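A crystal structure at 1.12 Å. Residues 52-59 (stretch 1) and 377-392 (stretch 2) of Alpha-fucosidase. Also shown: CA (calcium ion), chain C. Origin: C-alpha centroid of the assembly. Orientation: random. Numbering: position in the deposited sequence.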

# COMPACT_ATOMS: atom_id res chain seq x y z
N LEU A 52 9.80 -11.30 -12.95
CA LEU A 52 8.35 -11.11 -13.02
C LEU A 52 7.65 -11.77 -11.85
O LEU A 52 7.78 -12.98 -11.64
N PRO A 53 6.92 -10.97 -11.05
CA PRO A 53 6.32 -11.43 -9.81
C PRO A 53 4.94 -12.07 -9.95
O PRO A 53 4.13 -11.67 -10.80
N PHE A 54 4.68 -13.04 -9.09
CA PHE A 54 3.35 -13.60 -8.92
C PHE A 54 3.23 -14.08 -7.47
O PHE A 54 4.24 -14.32 -6.80
N GLY A 55 2.00 -14.21 -6.99
CA GLY A 55 1.80 -14.65 -5.62
C GLY A 55 0.35 -14.93 -5.32
O GLY A 55 -0.54 -14.64 -6.14
N ASN A 56 0.11 -15.50 -4.15
CA ASN A 56 -1.25 -15.75 -3.67
C ASN A 56 -1.57 -14.98 -2.39
O ASN A 56 -2.48 -15.34 -1.65
N GLY A 57 -0.82 -13.91 -2.15
CA GLY A 57 -0.94 -13.12 -0.92
C GLY A 57 -0.07 -13.63 0.22
O GLY A 57 0.10 -12.93 1.22
N LYS A 58 0.46 -14.84 0.06
CA LYS A 58 1.21 -15.50 1.13
C LYS A 58 2.57 -15.99 0.64
O LYS A 58 3.59 -15.58 1.17
N ILE A 59 2.58 -16.86 -0.37
CA ILE A 59 3.81 -17.21 -1.06
C ILE A 59 3.91 -16.45 -2.37
O ILE A 59 2.89 -16.11 -3.00
N LYS A 377 -2.68 -1.09 -14.41
CA LYS A 377 -3.21 -2.42 -14.19
C LYS A 377 -2.30 -3.25 -13.28
O LYS A 377 -2.77 -4.08 -12.50
N TYR A 378 -0.99 -3.00 -13.39
CA TYR A 378 0.00 -3.71 -12.59
C TYR A 378 -0.19 -3.45 -11.10
O TYR A 378 0.02 -4.35 -10.29
N GLY A 379 -0.57 -2.22 -10.74
CA GLY A 379 -0.82 -1.89 -9.35
C GLY A 379 -1.96 -2.71 -8.78
O GLY A 379 -1.93 -3.09 -7.61
N ARG A 380 -2.97 -2.97 -9.60
CA ARG A 380 -4.06 -3.84 -9.19
C ARG A 380 -3.56 -5.28 -9.07
O ARG A 380 -3.78 -5.93 -8.06
N TYR A 381 -2.88 -5.75 -10.11
CA TYR A 381 -2.28 -7.08 -10.12
C TYR A 381 -1.44 -7.34 -8.86
O TYR A 381 -1.56 -8.39 -8.23
N LEU A 382 -0.59 -6.38 -8.52
CA LEU A 382 0.36 -6.53 -7.42
C LEU A 382 -0.35 -6.58 -6.07
O LEU A 382 0.16 -7.19 -5.13
N THR A 383 -1.52 -5.94 -5.99
CA THR A 383 -2.35 -6.05 -4.79
C THR A 383 -2.86 -7.49 -4.63
O THR A 383 -2.75 -8.08 -3.56
N ILE A 384 -3.40 -8.05 -5.72
CA ILE A 384 -3.86 -9.44 -5.70
C ILE A 384 -2.73 -10.40 -5.32
O ILE A 384 -2.95 -11.33 -4.54
N GLY A 385 -1.54 -10.17 -5.84
CA GLY A 385 -0.40 -11.04 -5.56
C GLY A 385 0.15 -10.96 -4.14
O GLY A 385 0.71 -11.93 -3.64
N SER A 386 -0.00 -9.80 -3.49
CA SER A 386 0.65 -9.56 -2.19
C SER A 386 -0.28 -9.40 -0.98
O SER A 386 0.18 -9.46 0.16
N SER A 387 -1.57 -9.18 -1.23
CA SER A 387 -2.50 -8.83 -0.17
C SER A 387 -3.87 -9.45 -0.43
O SER A 387 -4.71 -8.86 -1.11
N ARG A 388 -4.09 -10.65 0.10
CA ARG A 388 -5.39 -11.30 -0.06
C ARG A 388 -6.15 -11.29 1.25
O ARG A 388 -5.58 -11.04 2.31
N GLU A 389 -7.45 -11.58 1.18
CA GLU A 389 -8.31 -11.60 2.38
C GLU A 389 -7.74 -12.48 3.47
O GLU A 389 -7.89 -12.17 4.66
N ASN A 390 -7.09 -13.57 3.08
CA ASN A 390 -6.53 -14.50 4.04
C ASN A 390 -5.02 -14.41 4.23
O ASN A 390 -4.42 -15.29 4.84
N SER A 391 -4.40 -13.34 3.73
CA SER A 391 -3.00 -13.05 4.06
C SER A 391 -2.87 -12.83 5.55
O SER A 391 -3.75 -12.23 6.19
N GLN A 392 -1.76 -13.29 6.11
CA GLN A 392 -1.50 -13.03 7.51
C GLN A 392 -0.99 -11.62 7.76
O GLN A 392 -1.17 -11.09 8.85

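What does the strand at 52-55 present to the helix at 377-386? Its main apolar piece is Pro53, whose CA-to-CB bond points toward the helix and whose ring has C-gamma endo pucker. Pro53 CG lies 3.8 Å from Leu382 CD2 and 4.2 Å from Tyr378 CZ, so the ring sits against residues one helical turn apart. Both reach it from CB atoms that point sideways: Leu382 in the common m,t rotamer, with its end turned to the proline, and Tyr378 with chi1 at -155° (t) and chi2 at 35°, bringing Tyr378 OH to 3.1 Å from Pro53 CD. Phe54 behaves differently. Its p rotamer (chi1 68°) leads the ring away from the helix and leaves its backbone and CB to make the contact.

How does Tyr381 hold the strand backbone? With chi1 at 172° (t) and chi2 at 85°, the side chain extends from a sideways CB until its hydroxyl meets the strand. Tyr381 OH donates a hydrogen bond to Pro53 O at 2.7 Å, and that oxygen lies at the ring edge, near its plane, as expected for a phenol proton in the plane of the ring. The same hydroxyl accepts a hydrogen bond from water 1 at 3.0 Å from Tyr381 OH, and this water in turn accepts one from Gly55 N at 2.9 Å. One side chain thus engages two successive parts of the strand, the first directly and the second through solvent. Phe54 CB packs 3.3 Å from Tyr381 OH.

Where do glycines let the backbones come close? Gly55 CA lies 4.2 Å from Gly385 CA, and Gly57 CA lies 4.1 Å from Ser386 CA. A CB on Gly55 would stand only 2.5 Å from Gly385 O. Gly57 N donates to that carbonyl, with 2.9 Å between Gly57 N and Gly385 O. A CB on Gly57 would lie 2.7 Å from Ser391 OG and 2.8 Å from Arg388 CG, and its phi/psi of 88/-13 calls for glycine by itself. Asn56 points away; its p rotamer places OD1 to accept from Lys58 N (2.9 Å from Asn56 OD1) and Ile59 N (2.8 Å from Asn56 OD1), bracing the turn from within.

What closes the contact beyond the helix? Ser391, in the m rotamer, donates from OG to Gly57 O at 2.8 Å, while Ser391 OG accepts from Arg388 N at 2.9 Å, so one hydroxyl ties the Arg388-Ser391 type I turn to stretch 1. Arg388 points toward stretch 1, and its m chi1 (-68°) sets Arg388 CG 3.4 Å from Asn56 O; chi2 and chi3, also m, fold the rest of the chain. Lys58 starts sideways, but its m,t,m,t chain bends toward Asn390. Lys58 NZ lies 3.7 Å from Asn390 ND2, and waters connect the residues: water 2 accepts from both nitrogens, whereas water 3 accepts from Lys58 NZ and donates to Asn390 O. Nearby, Ser386 O binds the calcium ion CA at 2.7 Å, while Ser386 OG, in the p rotamer, turns back to donate to Leu382 O at 2.8 Å.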

# COMPACT_ATOMS: atom_id res chain seq x y z
CB LEU A 52 7.81 -11.61 -14.37
CG LEU A 52 8.28 -10.80 -15.58
CD1 LEU A 52 7.93 -11.49 -16.89
CD2 LEU A 52 7.71 -9.38 -15.54
CB PRO A 53 6.20 -10.15 -9.00
CG PRO A 53 5.92 -9.11 -10.02
CD PRO A 53 6.68 -9.53 -11.26
CB PHE A 54 3.10 -14.74 -9.92
CG PHE A 54 3.93 -15.96 -9.66
CD1 PHE A 54 3.41 -17.02 -8.94
CD2 PHE A 54 5.24 -16.05 -10.14
CE1 PHE A 54 4.18 -18.15 -8.68
CE2 PHE A 54 6.01 -17.18 -9.88
CZ PHE A 54 5.48 -18.23 -9.15
CB ASN A 56 -1.49 -17.26 -3.48
CG ASN A 56 -0.70 -17.85 -2.32
OD1 ASN A 56 0.06 -17.15 -1.64
ND2 ASN A 56 -0.89 -19.14 -2.07
CB LYS A 58 0.38 -16.63 1.75
CG LYS A 58 -0.90 -16.13 2.39
CD LYS A 58 -1.70 -17.23 3.02
CE LYS A 58 -2.58 -17.93 2.01
NZ LYS A 58 -3.27 -19.07 2.66
CB ILE A 59 3.98 -18.74 -1.29
CG1 ILE A 59 2.77 -19.34 -2.02
CG2 ILE A 59 4.26 -19.44 0.04
CD1 ILE A 59 2.93 -20.81 -2.36
CB LYS A 377 -3.39 -3.14 -15.52
CG LYS A 377 -4.55 -2.60 -16.34
CD LYS A 377 -4.49 -3.09 -17.77
CE LYS A 377 -5.72 -2.64 -18.53
NZ LYS A 377 -5.74 -3.15 -19.92
CB TYR A 378 1.40 -3.28 -13.00
CG TYR A 378 2.56 -4.23 -12.75
CD1 TYR A 378 2.42 -5.62 -12.86
CD2 TYR A 378 3.82 -3.72 -12.48
CE1 TYR A 378 3.53 -6.47 -12.67
CE2 TYR A 378 4.92 -4.55 -12.30
CZ TYR A 378 4.77 -5.91 -12.40
OH TYR A 378 5.87 -6.72 -12.25
CB ARG A 380 -5.24 -3.72 -10.16
CG ARG A 380 -5.86 -2.33 -10.18
CD ARG A 380 -7.17 -2.27 -10.96
NE ARG A 380 -8.26 -2.95 -10.28
CZ ARG A 380 -8.70 -4.17 -10.59
NH1 ARG A 380 -8.16 -4.85 -11.59
NH2 ARG A 380 -9.71 -4.69 -9.91
CB TYR A 381 -1.43 -7.27 -11.39
CG TYR A 381 -0.64 -8.55 -11.37
CD1 TYR A 381 -1.21 -9.75 -11.79
CD2 TYR A 381 0.67 -8.57 -10.89
CE1 TYR A 381 -0.49 -10.93 -11.75
CE2 TYR A 381 1.40 -9.75 -10.84
CZ TYR A 381 0.81 -10.92 -11.27
OH TYR A 381 1.53 -12.09 -11.22
CB LEU A 382 1.43 -5.44 -7.44
CG LEU A 382 2.44 -5.52 -8.59
CD1 LEU A 382 3.25 -4.24 -8.64
CD2 LEU A 382 3.35 -6.75 -8.47
CB THR A 383 -3.56 -5.09 -4.82
OG1 THR A 383 -3.13 -3.75 -5.06
CG2 THR A 383 -4.32 -5.13 -3.50
CB ILE A 384 -4.48 -9.84 -7.07
CG1 ILE A 384 -5.62 -8.88 -7.45
CG2 ILE A 384 -4.97 -11.29 -7.04
CD1 ILE A 384 -6.07 -9.01 -8.90
CB SER A 386 1.56 -8.33 -2.27
OG SER A 386 0.82 -7.14 -2.42
CB SER A 387 -2.60 -7.30 -0.08
OG SER A 387 -3.43 -6.89 1.00
CB ARG A 388 -5.22 -12.72 -0.61
CG ARG A 388 -4.73 -12.77 -2.06
CD ARG A 388 -5.69 -12.08 -3.02
NE ARG A 388 -7.03 -12.67 -3.02
CZ ARG A 388 -7.43 -13.67 -3.81
NH1 ARG A 388 -6.60 -14.20 -4.70
NH2 ARG A 388 -8.67 -14.13 -3.71
CB GLU A 389 -9.72 -12.09 2.04
CG GLU A 389 -10.48 -11.20 1.10
CD GLU A 389 -11.66 -11.91 0.45
OE1 GLU A 389 -12.63 -12.22 1.17
OE2 GLU A 389 -11.60 -12.15 -0.78
CB ASN A 390 -6.96 -15.94 3.72
CG ASN A 390 -6.36 -16.45 2.42
OD1 ASN A 390 -5.64 -15.74 1.71
ND2 ASN A 390 -6.65 -17.71 2.11
CB SER A 391 -2.51 -11.79 3.35
OG SER A 391 -2.39 -12.00 1.95
CB GLN A 392 -0.53 -14.06 8.09
CG GLN A 392 -1.07 -15.47 8.06
CD GLN A 392 -0.31 -16.39 8.98
OE1 GLN A 392 -0.46 -16.32 10.19
NE2 GLN A 392 0.51 -17.25 8.40
CA CA C . 1.02 -10.46 2.49
O HOH W 1 0.07 -13.36 -8.92
O HOH W 2 -5.14 -19.92 0.81
O HOH W 3 -4.23 -17.95 5.09